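Local coordinates for 4-oxalocrotonate decarboxylase NahK (Pseudomonas putida, PDB 5D2K), which catalyses the metal-assisted decarboxylation of (3E)-2-oxohex-3-enedioate to 2-oxopent-4-enoate and carbon dioxide in naphthalene degradation, at residues E20-A25 and G33-D38; V50-R55 and N222-R227; A115-V120 and R188-V193; A123-P128 and G133-A138; S215-L220 and E229-G234. The protein carries 1 engineered substitution. One frame throughout, in Å; residues are numbered along the deposited sequence.

Contact 1 (E20-A25 and G33-D38); sequences EHIENA and GKVTND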
# COMPACT_ATOMS: atom_id res chain seq x y z
N GLU A 20 9.84 -12.80 11.64
CA GLU A 20 11.08 -12.19 12.12
C GLU A 20 12.09 -11.98 10.97
O GLU A 20 12.67 -10.90 10.83
CB GLU A 20 11.69 -13.06 13.22
CG GLU A 20 13.02 -12.54 13.75
CD GLU A 20 13.61 -13.46 14.80
OE1 GLU A 20 13.66 -14.68 14.57
OE2 GLU A 20 14.03 -12.95 15.86
N HIS A 21 12.27 -13.02 10.17
CA HIS A 21 13.20 -12.99 9.04
C HIS A 21 12.84 -11.88 8.03
O HIS A 21 13.68 -11.06 7.63
CB HIS A 21 13.19 -14.38 8.40
CG HIS A 21 13.91 -14.48 7.10
ND1 HIS A 21 15.29 -14.54 7.01
CD2 HIS A 21 13.45 -14.56 5.83
CE1 HIS A 21 15.64 -14.63 5.75
NE2 HIS A 21 14.54 -14.65 5.01
N ILE A 22 11.57 -11.84 7.65
CA ILE A 22 11.12 -10.89 6.65
C ILE A 22 11.12 -9.47 7.23
O ILE A 22 11.55 -8.51 6.57
CB ILE A 22 9.72 -11.27 6.13
CG1 ILE A 22 9.81 -12.59 5.36
CG2 ILE A 22 9.12 -10.17 5.25
CD1 ILE A 22 8.45 -13.14 4.93
N GLU A 23 10.66 -9.33 8.47
CA GLU A 23 10.69 -8.00 9.10
C GLU A 23 12.12 -7.47 9.23
O GLU A 23 12.37 -6.27 9.03
CB GLU A 23 10.02 -8.01 10.46
CG GLU A 23 9.89 -6.57 10.96
CD GLU A 23 9.43 -6.45 12.40
OE1 GLU A 23 9.85 -7.26 13.25
OE2 GLU A 23 8.64 -5.54 12.68
N ASN A 24 13.06 -8.36 9.56
CA ASN A 24 14.44 -7.91 9.74
C ASN A 24 15.04 -7.35 8.45
O ASN A 24 15.88 -6.45 8.50
CB ASN A 24 15.32 -9.06 10.29
CG ASN A 24 15.18 -9.22 11.78
OD1 ASN A 24 14.66 -8.35 12.47
ND2 ASN A 24 15.68 -10.34 12.30
N ALA A 25 14.60 -7.86 7.31
CA ALA A 25 15.06 -7.32 6.03
C ALA A 25 14.63 -5.85 5.87
O ALA A 25 15.39 -5.02 5.37
CB ALA A 25 14.54 -8.18 4.87
N GLY A 33 15.86 -13.70 -0.29
CA GLY A 33 15.28 -14.54 -1.32
C GLY A 33 13.78 -14.67 -1.12
O GLY A 33 13.29 -14.54 0.01
N LYS A 34 13.05 -14.90 -2.21
CA LYS A 34 11.61 -15.18 -2.15
C LYS A 34 11.36 -16.31 -1.16
O LYS A 34 12.02 -17.34 -1.24
CB LYS A 34 11.05 -15.59 -3.52
CG LYS A 34 10.74 -14.45 -4.46
CD LYS A 34 10.05 -14.98 -5.72
CE LYS A 34 10.87 -16.09 -6.36
NZ LYS A 34 10.35 -16.47 -7.71
N VAL A 35 10.44 -16.12 -0.22
CA VAL A 35 10.30 -17.13 0.82
C VAL A 35 9.65 -18.41 0.27
O VAL A 35 9.81 -19.48 0.84
CB VAL A 35 9.51 -16.61 2.04
CG1 VAL A 35 10.37 -15.60 2.81
CG2 VAL A 35 8.17 -16.00 1.63
N THR A 36 8.95 -18.30 -0.86
CA THR A 36 8.38 -19.48 -1.48
C THR A 36 9.45 -20.39 -2.10
O THR A 36 9.16 -21.52 -2.47
CB THR A 36 7.35 -19.11 -2.56
OG1 THR A 36 7.94 -18.20 -3.50
CG2 THR A 36 6.13 -18.44 -1.92
N ASN A 37 10.68 -19.90 -2.23
CA ASN A 37 11.77 -20.80 -2.62
C ASN A 37 12.00 -21.87 -1.56
O ASN A 37 12.20 -23.04 -1.88
CB ASN A 37 13.07 -20.02 -2.86
CG ASN A 37 13.08 -19.27 -4.18
OD1 ASN A 37 12.16 -19.37 -4.99
ND2 ASN A 37 14.15 -18.50 -4.40
N ASP A 38 11.96 -21.47 -0.29
CA ASP A 38 12.15 -22.39 0.82
C ASP A 38 10.85 -23.10 1.22
O ASP A 38 10.88 -24.21 1.75
CB ASP A 38 12.74 -21.66 2.04
CG ASP A 38 14.27 -21.62 2.03
OD1 ASP A 38 14.90 -22.04 1.03
OD2 ASP A 38 14.84 -21.16 3.04
O HOH W 1 14.31 -15.44 2.33
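I22 and V35 face each other with CA atoms 8.6 Å apart, where helix 12-27 passes the weakly bonded helical turn at about 35-38. A short connection joins the two, so this is a local pairing in which the chain leaves a helix, loops, and brings a single helical turn back against it. The apolar part is small. CD1 of I22 meets CG1 of V35 at 3.8 Å. CG1 of I22 lies 4.0 Å from the same V35 CG1. The two side chains cross at about a right angle, so the valine methyl presses on the outer arm of the isoleucine. That arm is stretched out, with CD1 anti to CA (chi2 174°), and this carries the methyl to V35 even though the CB bond of I22 does not aim there. V35 points toward the helix and touches with one branch, CG1. Both residues are buried. I22 also packs on V50 and I54 of helix 44-60 and on A165 of helix 160-165, while V35 reaches Y153 and S162. H21 forms the exposed margin. Its CD2 edge comes only loosely to V35, 4.4 Å from CG1 and near the ring plane. Its polar end is bridged to the loop by a water, which lies in the imidazole plane 2.8 Å from H21 NE2 and donates a 2.7 Å hydrogen bond to the carbonyl oxygen G33 O.

Contact 2 (V50-R55 and N222-R227); sequences VQWEIR and NLLAER. With EDO (1,2-ethanediol), chain H; EDO (1,2-ethanediol), chain E.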
# COMPACT_ATOMS: atom_id res chain seq x y z
N VAL A 50 1.75 -14.69 8.17
CA VAL A 50 3.05 -14.08 8.37
C VAL A 50 2.92 -12.55 8.44
O VAL A 50 3.49 -11.92 9.33
CB VAL A 50 4.04 -14.50 7.27
CG1 VAL A 50 5.34 -13.69 7.35
CG2 VAL A 50 4.34 -16.00 7.38
N GLN A 51 2.17 -11.96 7.51
CA GLN A 51 1.98 -10.51 7.51
C GLN A 51 1.38 -10.00 8.81
O GLN A 51 1.85 -9.00 9.38
CB GLN A 51 1.09 -10.07 6.34
CG GLN A 51 1.02 -8.54 6.23
CD GLN A 51 -0.05 -8.07 5.27
OE1 GLN A 51 -1.05 -7.48 5.68
NE2 GLN A 51 0.17 -8.29 3.97
N TRP A 52 0.33 -10.67 9.29
CA TRP A 52 -0.32 -10.22 10.52
C TRP A 52 0.58 -10.45 11.74
O TRP A 52 0.47 -9.74 12.74
CB TRP A 52 -1.68 -10.90 10.71
CG TRP A 52 -2.79 -10.32 9.86
CD1 TRP A 52 -3.06 -10.64 8.56
CD2 TRP A 52 -3.76 -9.33 10.25
NE1 TRP A 52 -4.15 -9.92 8.12
CE2 TRP A 52 -4.60 -9.10 9.13
CE3 TRP A 52 -4.00 -8.62 11.43
CZ2 TRP A 52 -5.66 -8.20 9.16
CZ3 TRP A 52 -5.06 -7.71 11.46
CH2 TRP A 52 -5.87 -7.51 10.33
N GLU A 53 1.49 -11.42 11.66
CA GLU A 53 2.45 -11.60 12.74
C GLU A 53 3.48 -10.46 12.72
O GLU A 53 3.90 -10.00 13.78
CB GLU A 53 3.14 -12.96 12.65
CG GLU A 53 4.30 -13.18 13.61
CD GLU A 53 3.98 -13.04 15.09
OE1 GLU A 53 2.79 -13.04 15.50
OE2 GLU A 53 4.96 -12.95 15.87
N ILE A 54 3.88 -10.00 11.54
CA ILE A 54 4.76 -8.83 11.47
C ILE A 54 4.04 -7.62 12.08
O ILE A 54 4.63 -6.87 12.85
CB ILE A 54 5.20 -8.53 10.03
CG1 ILE A 54 6.07 -9.69 9.49
CG2 ILE A 54 5.99 -7.24 9.97
CD1 ILE A 54 6.50 -9.51 8.04
N ARG A 55 2.77 -7.45 11.73
CA ARG A 55 1.97 -6.39 12.36
C ARG A 55 2.00 -6.50 13.89
O ARG A 55 2.18 -5.48 14.58
CB ARG A 55 0.51 -6.42 11.86
CG ARG A 55 -0.33 -5.29 12.44
CD ARG A 55 -1.78 -5.34 11.97
NE ARG A 55 -2.59 -4.41 12.76
CZ ARG A 55 -3.69 -3.80 12.31
NH1 ARG A 55 -4.11 -4.03 11.08
NH2 ARG A 55 -4.35 -2.97 13.10
N ASN A 222 -13.94 -7.08 1.97
CA ASN A 222 -14.20 -8.48 1.65
C ASN A 222 -12.99 -9.38 1.92
O ASN A 222 -13.14 -10.48 2.45
CB ASN A 222 -14.69 -8.60 0.21
CG ASN A 222 -16.08 -7.98 0.03
OD1 ASN A 222 -16.86 -7.96 0.98
ND2 ASN A 222 -16.37 -7.47 -1.16
N LEU A 223 -11.80 -8.89 1.60
CA LEU A 223 -10.58 -9.66 1.87
C LEU A 223 -10.37 -9.85 3.38
O LEU A 223 -10.01 -10.94 3.85
CB LEU A 223 -9.36 -8.97 1.25
CG LEU A 223 -9.30 -9.02 -0.28
CD1 LEU A 223 -8.20 -8.12 -0.82
CD2 LEU A 223 -9.08 -10.46 -0.73
N LEU A 224 -10.61 -8.79 4.14
CA LEU A 224 -10.42 -8.84 5.59
C LEU A 224 -11.41 -9.81 6.21
O LEU A 224 -11.07 -10.51 7.16
CB LEU A 224 -10.56 -7.45 6.21
CG LEU A 224 -9.40 -6.48 5.97
CD1 LEU A 224 -9.82 -5.07 6.38
CD2 LEU A 224 -8.16 -6.90 6.75
N ALA A 225 -12.62 -9.88 5.66
CA ALA A 225 -13.66 -10.75 6.20
C ALA A 225 -13.28 -12.23 6.15
O ALA A 225 -13.77 -13.03 6.95
CB ALA A 225 -14.98 -10.52 5.46
N GLU A 226 -12.41 -12.58 5.21
CA GLU A 226 -11.93 -13.97 5.10
C GLU A 226 -11.23 -14.42 6.38
O GLU A 226 -11.16 -15.61 6.68
CB GLU A 226 -10.99 -14.13 3.91
CG GLU A 226 -11.62 -13.83 2.56
CD GLU A 226 -10.62 -13.97 1.42
OE1 GLU A 226 -9.56 -14.58 1.64
OE2 GLU A 226 -10.89 -13.45 0.31
N ARG A 227 -10.68 -13.46 7.12
CA ARG A 227 -10.01 -13.74 8.39
C ARG A 227 -10.81 -13.27 9.60
O ARG A 227 -10.28 -13.19 10.70
CB ARG A 227 -8.62 -13.08 8.40
CG ARG A 227 -7.71 -13.58 7.28
CD ARG A 227 -6.35 -12.86 7.29
NE ARG A 227 -5.59 -13.11 8.50
CZ ARG A 227 -4.74 -14.13 8.64
NH1 ARG A 227 -4.57 -14.99 7.65
NH2 ARG A 227 -4.07 -14.28 9.78
C1 EDO H . -7.01 -12.67 3.65
O1 EDO H . -7.53 -11.66 4.53
C2 EDO H . -7.38 -12.39 2.20
O2 EDO H . -7.23 -13.58 1.41
C1 EDO E . -6.49 -0.69 11.05
O1 EDO E . -6.17 -0.86 12.43
C2 EDO E . -7.39 -1.83 10.61
O2 EDO E . -6.64 -3.04 10.51
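R227 lays its guanidinium flat over one face of the W52 indole. The planes are 12° apart and the centres 4.4 Å, a cation-pi stack. The overlap is on the pyrrole side: R227 NE sits 3.5 Å from both W52 NE1 and W52 CD1. The two side chains run past each other in opposite directions. R227 bends at its CG-CD bond (chi3 63°), which turns the flat group down onto the ring. L224 comes to the same indole from a different side. Its CD2 touches W52 CZ2 at 3.7 Å, in the ring plane at the edge. The stack joins helix 44-60 to the 222-227 segment, which carries the last part of helix 213-225 and the residues after it, in the fumarylacetoacetate hydrolase-like part of the chain. Polar partners fix both groups further out. W52 NE1 is hydrogen-bonded to Y88 OH, which holds the indole in its rotation. R227 NH2 makes a salt bridge to D49, one helical turn before W52. Replacing R227 by alanine would probably leave that face of W52 without its cover and D49 without this charged mate. On the R227 side, a 1,2-ethanediol, probably from the crystallisation liquor, donates a 2.7 Å hydrogen bond from O1 to L223 O. A second one is gripped by both ends of the R55 guanidinium, with R55 NH1 2.8 Å from its O2.

Contact 3 (A115-V120 and R188-V193); sequences AEISVV and RTLGVV. With MG (magnesium ion), chain C.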
# COMPACT_ATOMS: atom_id res chain seq x y z
N ALA A 115 1.57 7.03 -7.27
CA ALA A 115 0.55 8.02 -6.93
C ALA A 115 -0.79 7.36 -6.61
O ALA A 115 -1.28 6.53 -7.38
CB ALA A 115 0.38 9.02 -8.06
N GLU A 116 -1.38 7.72 -5.47
CA GLU A 116 -2.63 7.09 -5.02
C GLU A 116 -3.61 8.10 -4.46
O GLU A 116 -3.26 9.25 -4.20
CB GLU A 116 -2.35 6.01 -3.95
CG GLU A 116 -1.18 5.10 -4.31
CD GLU A 116 -1.13 3.77 -3.60
OE1 GLU A 116 -2.11 3.37 -2.94
OE2 GLU A 116 -0.10 3.10 -3.73
N ILE A 117 -4.85 7.67 -4.29
CA ILE A 117 -5.79 8.47 -3.52
C ILE A 117 -6.23 7.64 -2.31
O ILE A 117 -6.53 6.44 -2.41
CB ILE A 117 -7.00 8.96 -4.39
CG1 ILE A 117 -7.85 9.98 -3.63
CG2 ILE A 117 -7.83 7.81 -4.89
CD1 ILE A 117 -7.12 11.31 -3.31
N SER A 118 -6.18 8.28 -1.15
CA SER A 118 -6.57 7.61 0.08
C SER A 118 -7.88 8.14 0.60
O SER A 118 -8.30 9.25 0.24
CB SER A 118 -5.50 7.78 1.17
OG SER A 118 -4.26 7.30 0.72
N VAL A 119 -8.51 7.36 1.46
CA VAL A 119 -9.72 7.79 2.16
C VAL A 119 -9.55 7.57 3.65
O VAL A 119 -8.75 6.74 4.08
CB VAL A 119 -11.00 7.03 1.68
CG1 VAL A 119 -11.25 7.29 0.20
CG2 VAL A 119 -10.89 5.53 1.97
N VAL A 120 -10.29 8.35 4.44
CA VAL A 120 -10.44 8.07 5.86
C VAL A 120 -11.91 7.76 6.09
O VAL A 120 -12.77 8.50 5.64
CB VAL A 120 -9.98 9.26 6.74
CG1 VAL A 120 -10.40 9.08 8.19
CG2 VAL A 120 -8.46 9.39 6.67
N ARG A 188 -13.45 8.80 -9.55
CA ARG A 188 -13.34 8.05 -10.80
C ARG A 188 -12.60 8.84 -11.87
O ARG A 188 -11.76 8.30 -12.61
CB ARG A 188 -14.74 7.65 -11.32
CG ARG A 188 -14.70 6.78 -12.57
CD ARG A 188 -16.11 6.48 -13.07
NE ARG A 188 -16.82 7.68 -13.50
CZ ARG A 188 -16.87 8.10 -14.77
NH1 ARG A 188 -16.24 7.43 -15.72
NH2 ARG A 188 -17.55 9.19 -15.07
N THR A 189 -12.88 10.14 -11.93
CA THR A 189 -12.32 10.98 -12.98
C THR A 189 -11.13 11.82 -12.51
O THR A 189 -10.58 12.59 -13.28
CB THR A 189 -13.38 11.91 -13.59
OG1 THR A 189 -13.84 12.85 -12.60
CG2 THR A 189 -14.57 11.09 -14.12
N LEU A 190 -10.74 11.65 -11.25
CA LEU A 190 -9.62 12.38 -10.67
C LEU A 190 -8.34 12.15 -11.46
O LEU A 190 -7.87 11.02 -11.54
CB LEU A 190 -9.40 11.95 -9.22
CG LEU A 190 -8.23 12.62 -8.48
CD1 LEU A 190 -8.48 14.11 -8.32
CD2 LEU A 190 -8.03 11.95 -7.13
N GLY A 191 -7.81 13.20 -12.08
CA GLY A 191 -6.56 13.08 -12.81
C GLY A 191 -5.35 13.27 -11.92
O GLY A 191 -5.36 14.12 -11.03
N VAL A 192 -4.32 12.46 -12.16
CA VAL A 192 -3.10 12.51 -11.37
C VAL A 192 -1.88 12.57 -12.29
O VAL A 192 -1.76 11.77 -13.21
CB VAL A 192 -3.02 11.30 -10.43
CG1 VAL A 192 -1.85 11.42 -9.51
CG2 VAL A 192 -4.31 11.15 -9.62
N VAL A 193 -0.97 13.52 -12.04
CA VAL A 193 0.22 13.68 -12.86
C VAL A 193 1.46 13.60 -11.99
O VAL A 193 1.64 14.46 -11.12
CB VAL A 193 0.21 15.02 -13.62
CG1 VAL A 193 1.49 15.18 -14.46
CG2 VAL A 193 -1.03 15.14 -14.50
MG MG C . 0.58 1.24 -3.38
O HOH W 2 -1.16 0.90 -2.28
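Apolar contacts join A115 to V192 and I117 to L190, two pairs of side chains pointing at each other. A115 and I117 come from strand 112-121, V192 from strand 191-196 and L190 from just before it. The CA atoms of A115 and V192 are 7.3 Å apart, so side chains rather than backbones bridge the gap. A115 CB meets V192 CG1 at 3.6 Å. V192 is modelled in two conformers, so this approach describes one of them. In the second pair L190 CD2 lies 4.0 Å from I117 CD1 and equally close to I117 CG1. The two side chains cross obliquely. I117 sets CG1 anti to its backbone nitrogen (chi1 -171°), and the turn at chi2 brings CD1 round to the leucine.

Metal coordination occupies the other face of the strand. E116 points away from 188-193 and binds the magnesium ion through OE2 at 2.0 Å. OE1 stays off the metal and accepts a 2.7 Å hydrogen bond from a water that is itself a magnesium ligand, at 2.1 Å. One carboxylate thus holds the ion directly and orients part of its water shell. E114 and E147 complete the protein ligands, and E116 also touches the bound 2-oxoadipate.

Strand 112-121 is hydrogen-bonded to strand 139-149 at E116 and S118. Strand 191-196 belongs to the five-stranded sheet, whose strand 253-258 offers V256 and Y258 to both A115 and V192. The two sheets therefore pack face to face here, with the active-site metal on the far side of strand 112-121.

Contact 4 (A123-P128 and G133-A138); sequences APLHGP and GDVIAA. With EDO (1,2-ethanediol), chain G.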
# COMPACT_ATOMS: atom_id res chain seq x y z
N ALA A 123 -17.27 5.25 9.52
CA ALA A 123 -18.17 4.20 9.98
C ALA A 123 -17.54 2.86 9.66
O ALA A 123 -16.80 2.76 8.68
CB ALA A 123 -19.53 4.32 9.32
N PRO A 124 -17.81 1.83 10.47
CA PRO A 124 -17.18 0.54 10.16
C PRO A 124 -17.68 -0.08 8.86
O PRO A 124 -18.84 0.11 8.46
CB PRO A 124 -17.56 -0.35 11.36
CG PRO A 124 -18.69 0.35 12.04
CD PRO A 124 -18.65 1.79 11.68
N LEU A 125 -16.78 -0.81 8.20
CA LEU A 125 -17.15 -1.55 7.00
C LEU A 125 -16.82 -3.03 7.16
O LEU A 125 -15.70 -3.39 7.54
CB LEU A 125 -16.43 -0.97 5.78
CG LEU A 125 -16.89 0.40 5.33
CD1 LEU A 125 -15.88 0.98 4.35
CD2 LEU A 125 -18.26 0.31 4.67
N HIS A 126 -17.81 -3.87 6.83
CA HIS A 126 -17.70 -5.32 6.97
C HIS A 126 -17.99 -6.05 5.66
O HIS A 126 -18.89 -5.68 4.91
CB HIS A 126 -18.69 -5.85 8.02
CG HIS A 126 -18.46 -5.34 9.41
ND1 HIS A 126 -17.84 -6.09 10.38
CD2 HIS A 126 -18.79 -4.16 9.99
CE1 HIS A 126 -17.80 -5.40 11.51
NE2 HIS A 126 -18.36 -4.23 11.30
N GLY A 127 -17.21 -7.09 5.38
CA GLY A 127 -17.60 -8.08 4.40
C GLY A 127 -18.16 -9.27 5.17
O GLY A 127 -18.30 -9.22 6.39
N PRO A 128 -18.48 -10.36 4.45
CA PRO A 128 -18.38 -10.50 3.00
C PRO A 128 -19.52 -9.78 2.28
O PRO A 128 -20.43 -9.29 2.94
CB PRO A 128 -18.47 -12.02 2.80
CG PRO A 128 -19.33 -12.47 3.93
CD PRO A 128 -18.95 -11.60 5.10
N GLY A 133 -21.91 0.50 -3.18
CA GLY A 133 -22.92 1.27 -2.47
C GLY A 133 -22.84 1.23 -0.95
O GLY A 133 -23.36 2.12 -0.28
N ASP A 134 -22.21 0.19 -0.40
CA ASP A 134 -22.04 0.05 1.05
C ASP A 134 -20.94 0.97 1.58
O ASP A 134 -20.91 1.29 2.77
CB ASP A 134 -21.69 -1.40 1.40
CG ASP A 134 -22.82 -2.37 1.12
OD1 ASP A 134 -23.94 -2.13 1.62
OD2 ASP A 134 -22.60 -3.38 0.42
N VAL A 135 -20.03 1.37 0.70
CA VAL A 135 -18.82 2.09 1.10
C VAL A 135 -19.04 3.60 1.18
O VAL A 135 -18.43 4.29 1.98
CB VAL A 135 -17.66 1.79 0.09
CG1 VAL A 135 -16.48 2.73 0.28
CG2 VAL A 135 -17.23 0.32 0.20
N ILE A 136 -19.93 4.11 0.33
CA ILE A 136 -19.98 5.54 0.05
C ILE A 136 -20.16 6.39 1.30
O ILE A 136 -19.36 7.29 1.57
CB ILE A 136 -21.08 5.87 -0.97
CG1 ILE A 136 -20.81 5.11 -2.28
CG2 ILE A 136 -21.15 7.36 -1.22
CD1 ILE A 136 -22.03 5.04 -3.22
N ALA A 137 -21.18 6.09 2.10
CA ALA A 137 -21.49 6.92 3.26
C ALA A 137 -20.45 6.77 4.37
O ALA A 137 -20.37 7.62 5.26
CB ALA A 137 -22.86 6.58 3.79
N ALA A 138 -19.68 5.70 4.31
CA ALA A 138 -18.64 5.47 5.31
C ALA A 138 -17.38 6.32 5.06
O ALA A 138 -16.50 6.36 5.91
CB ALA A 138 -18.28 3.99 5.35
C1 EDO G . -16.29 -10.44 9.37
O1 EDO G . -17.24 -11.12 8.54
C2 EDO G . -16.69 -8.98 9.44
O2 EDO G . -17.02 -8.62 10.79
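The connection between the antiparallel strands 112-121 and 139-149 closes on itself here, with L125 from its outgoing arm set against D134, V135 and A138 on its returning helical arm. L125 is the central side chain. Its CD2 reaches the carbonyl oxygen D134 O at 3.4 Å and A138 CB at 3.7 Å. CD2 also lies 4.0 Å from V135 CA, so this methyl rests on the backbone of the helical turn. CD1 lies 4.0 Å from A138 CB and more loosely, 4.4 Å, from V135 CG2. With CG anti to the carbonyl carbon (chi1 -69°), the isobutyl group is directed across the loop and both methyls can reach the returning arm. With an alanine in place of L125, a gap is likely to open between the arms, taking from A138 CB and the V135 turn part of their apolar cover.

A138 is the second point of closure. A138 CB lies 3.8 Å from the carbonyl oxygen A123 O and faces A123 CB more distantly. A138 N donates a 3.0 Å hydrogen bond to V135 O, which shapes the end of the turn. A123 N is buried with no partner in the model. Outside the pair, L125 and V135 both pack on V217 of helix 213-225, and the H126 ring stacks with H230. A 1,2-ethanediol, probably from the crystallisation liquor, lies at H126, its O2 2.7 Å from ND1. Far from the metal, this is a strand-to-strand connection with a short helical insert, closed over an inward-turned leucine.

Contact 5 (S215-L220 and E229-G234); sequences SSVAML and EHIPAG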
# COMPACT_ATOMS: atom_id res chain seq x y z
N SER A 215 -14.23 1.02 -5.04
CA SER A 215 -14.35 -0.43 -5.21
C SER A 215 -13.19 -1.15 -4.54
O SER A 215 -13.31 -2.30 -4.12
CB SER A 215 -14.41 -0.81 -6.70
OG SER A 215 -15.63 -0.35 -7.28
N SER A 216 -12.05 -0.48 -4.46
CA SER A 216 -10.91 -1.02 -3.75
C SER A 216 -11.19 -1.14 -2.25
O SER A 216 -10.79 -2.12 -1.61
CB SER A 216 -9.69 -0.13 -4.00
OG SER A 216 -8.53 -0.69 -3.40
N VAL A 217 -11.88 -0.14 -1.70
CA VAL A 217 -12.29 -0.15 -0.31
C VAL A 217 -13.25 -1.32 -0.05
O VAL A 217 -13.13 -2.03 0.95
CB VAL A 217 -12.96 1.19 0.11
CG1 VAL A 217 -13.45 1.13 1.56
CG2 VAL A 217 -11.99 2.36 -0.07
N ALA A 218 -14.22 -1.52 -0.95
CA ALA A 218 -15.15 -2.64 -0.81
C ALA A 218 -14.38 -3.96 -0.85
O ALA A 218 -14.62 -4.86 -0.03
CB ALA A 218 -16.22 -2.61 -1.91
N MET A 219 -13.44 -4.06 -1.77
CA MET A 219 -12.65 -5.28 -1.89
C MET A 219 -11.83 -5.54 -0.63
O MET A 219 -11.73 -6.67 -0.17
CB MET A 219 -11.73 -5.22 -3.11
CG MET A 219 -10.97 -6.51 -3.31
SD MET A 219 -10.01 -6.52 -4.82
CE MET A 219 -11.34 -6.52 -6.02
N LEU A 220 -11.26 -4.48 -0.05
CA LEU A 220 -10.50 -4.63 1.19
C LEU A 220 -11.39 -5.20 2.30
O LEU A 220 -10.97 -6.10 3.03
CB LEU A 220 -9.89 -3.29 1.61
CG LEU A 220 -9.17 -3.21 2.96
CD1 LEU A 220 -7.97 -4.16 2.98
CD2 LEU A 220 -8.73 -1.79 3.23
N GLU A 229 -11.90 -10.29 10.06
CA GLU A 229 -11.52 -8.91 10.35
C GLU A 229 -12.40 -7.94 9.58
O GLU A 229 -13.10 -8.35 8.66
CB GLU A 229 -10.05 -8.67 10.00
CG GLU A 229 -9.07 -9.61 10.69
CD GLU A 229 -8.88 -9.29 12.17
OE1 GLU A 229 -9.24 -8.18 12.60
OE2 GLU A 229 -8.35 -10.16 12.89
N HIS A 230 -12.34 -6.66 9.95
CA HIS A 230 -13.10 -5.64 9.21
C HIS A 230 -12.35 -4.30 9.22
O HIS A 230 -11.24 -4.21 9.75
CB HIS A 230 -14.51 -5.47 9.79
CG HIS A 230 -14.54 -4.82 11.14
ND1 HIS A 230 -14.29 -5.52 12.30
CD2 HIS A 230 -14.78 -3.54 11.51
CE1 HIS A 230 -14.39 -4.69 13.33
NE2 HIS A 230 -14.68 -3.48 12.88
N ILE A 231 -12.96 -3.29 8.62
CA ILE A 231 -12.37 -1.95 8.63
C ILE A 231 -13.04 -1.10 9.70
O ILE A 231 -14.18 -0.69 9.53
CB ILE A 231 -12.53 -1.25 7.27
CG1 ILE A 231 -12.13 -2.17 6.12
CG2 ILE A 231 -11.72 0.05 7.24
CD1 ILE A 231 -12.43 -1.55 4.74
N PRO A 232 -12.34 -0.83 10.81
CA PRO A 232 -12.96 0.03 11.82
C PRO A 232 -13.20 1.47 11.33
O PRO A 232 -12.51 1.94 10.42
CB PRO A 232 -11.94 0.01 12.97
CG PRO A 232 -11.12 -1.23 12.73
CD PRO A 232 -11.03 -1.35 11.24
N ALA A 233 -14.17 2.15 11.92
CA ALA A 233 -14.33 3.58 11.68
C ALA A 233 -13.03 4.29 11.98
O ALA A 233 -12.33 3.94 12.94
CB ALA A 233 -15.45 4.14 12.53
N GLY A 234 -12.70 5.28 11.16
CA GLY A 234 -11.52 6.10 11.39
C GLY A 234 -10.26 5.56 10.75
O GLY A 234 -9.16 6.02 11.08
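Apolar packing between L220, V217 and I231 makes this contact, and I231 CD1 does nearly all the touching. It lies 4.0 Å from L220 CD2, with L220 CG just behind. The two side chains meet at a slant. L220 puts CG anti to its backbone nitrogen (chi1 174°) and then turns at chi2, which brings the branch end to the isoleucine although its CB bond does not aim there. I231 is stretched beyond CG1 (chi2 174°), and that straight arm delivers CD1 to the helix. V217 adds a looser contact, its CG1 4.3 Å from I231 CD1.

The same methyl also meets the helix backbone, with I231 CD1 3.9 Å from V217 O. The helix is regular here, as the 2.9 Å hydrogen bond from L220 N to S216 O attests. Polar ties lie outside the pair: I231 is joined to L125 through the backbone, and S216 OG is hydrogen-bonded to T239 O.

All three touching residues are buried. V217, L220 and I231 pack together on I237 of strand 236-238. L220 further reaches L68 and M70 of strand 65-71. The segment 229-234 thus returns beside helix 213-225 on its way into strand 236-238.

From the N terminus, contact 1 closes first, a short loop tying helix 12-27 to the turn at 35-38. It touches contact 2 where helix 12-27 lies on helix 44-60. Contact 2 then spans a long loop from helix 44-60 to the end of helix 213-225. Contact 3 is nested inside it and brings the two sheets together. Contact 4 is nested inside contact 3 and closes the connection after strand 112-121. Contact 5 closes the loop after helix 213-225 and crosses contact 2, their segments alternating along the chain. Contacts 4 and 5 lie side by side, their centres about 7 Å apart. V119 of contact 3 meets V217 of contact 5, linking the metal-bearing strand to that helix.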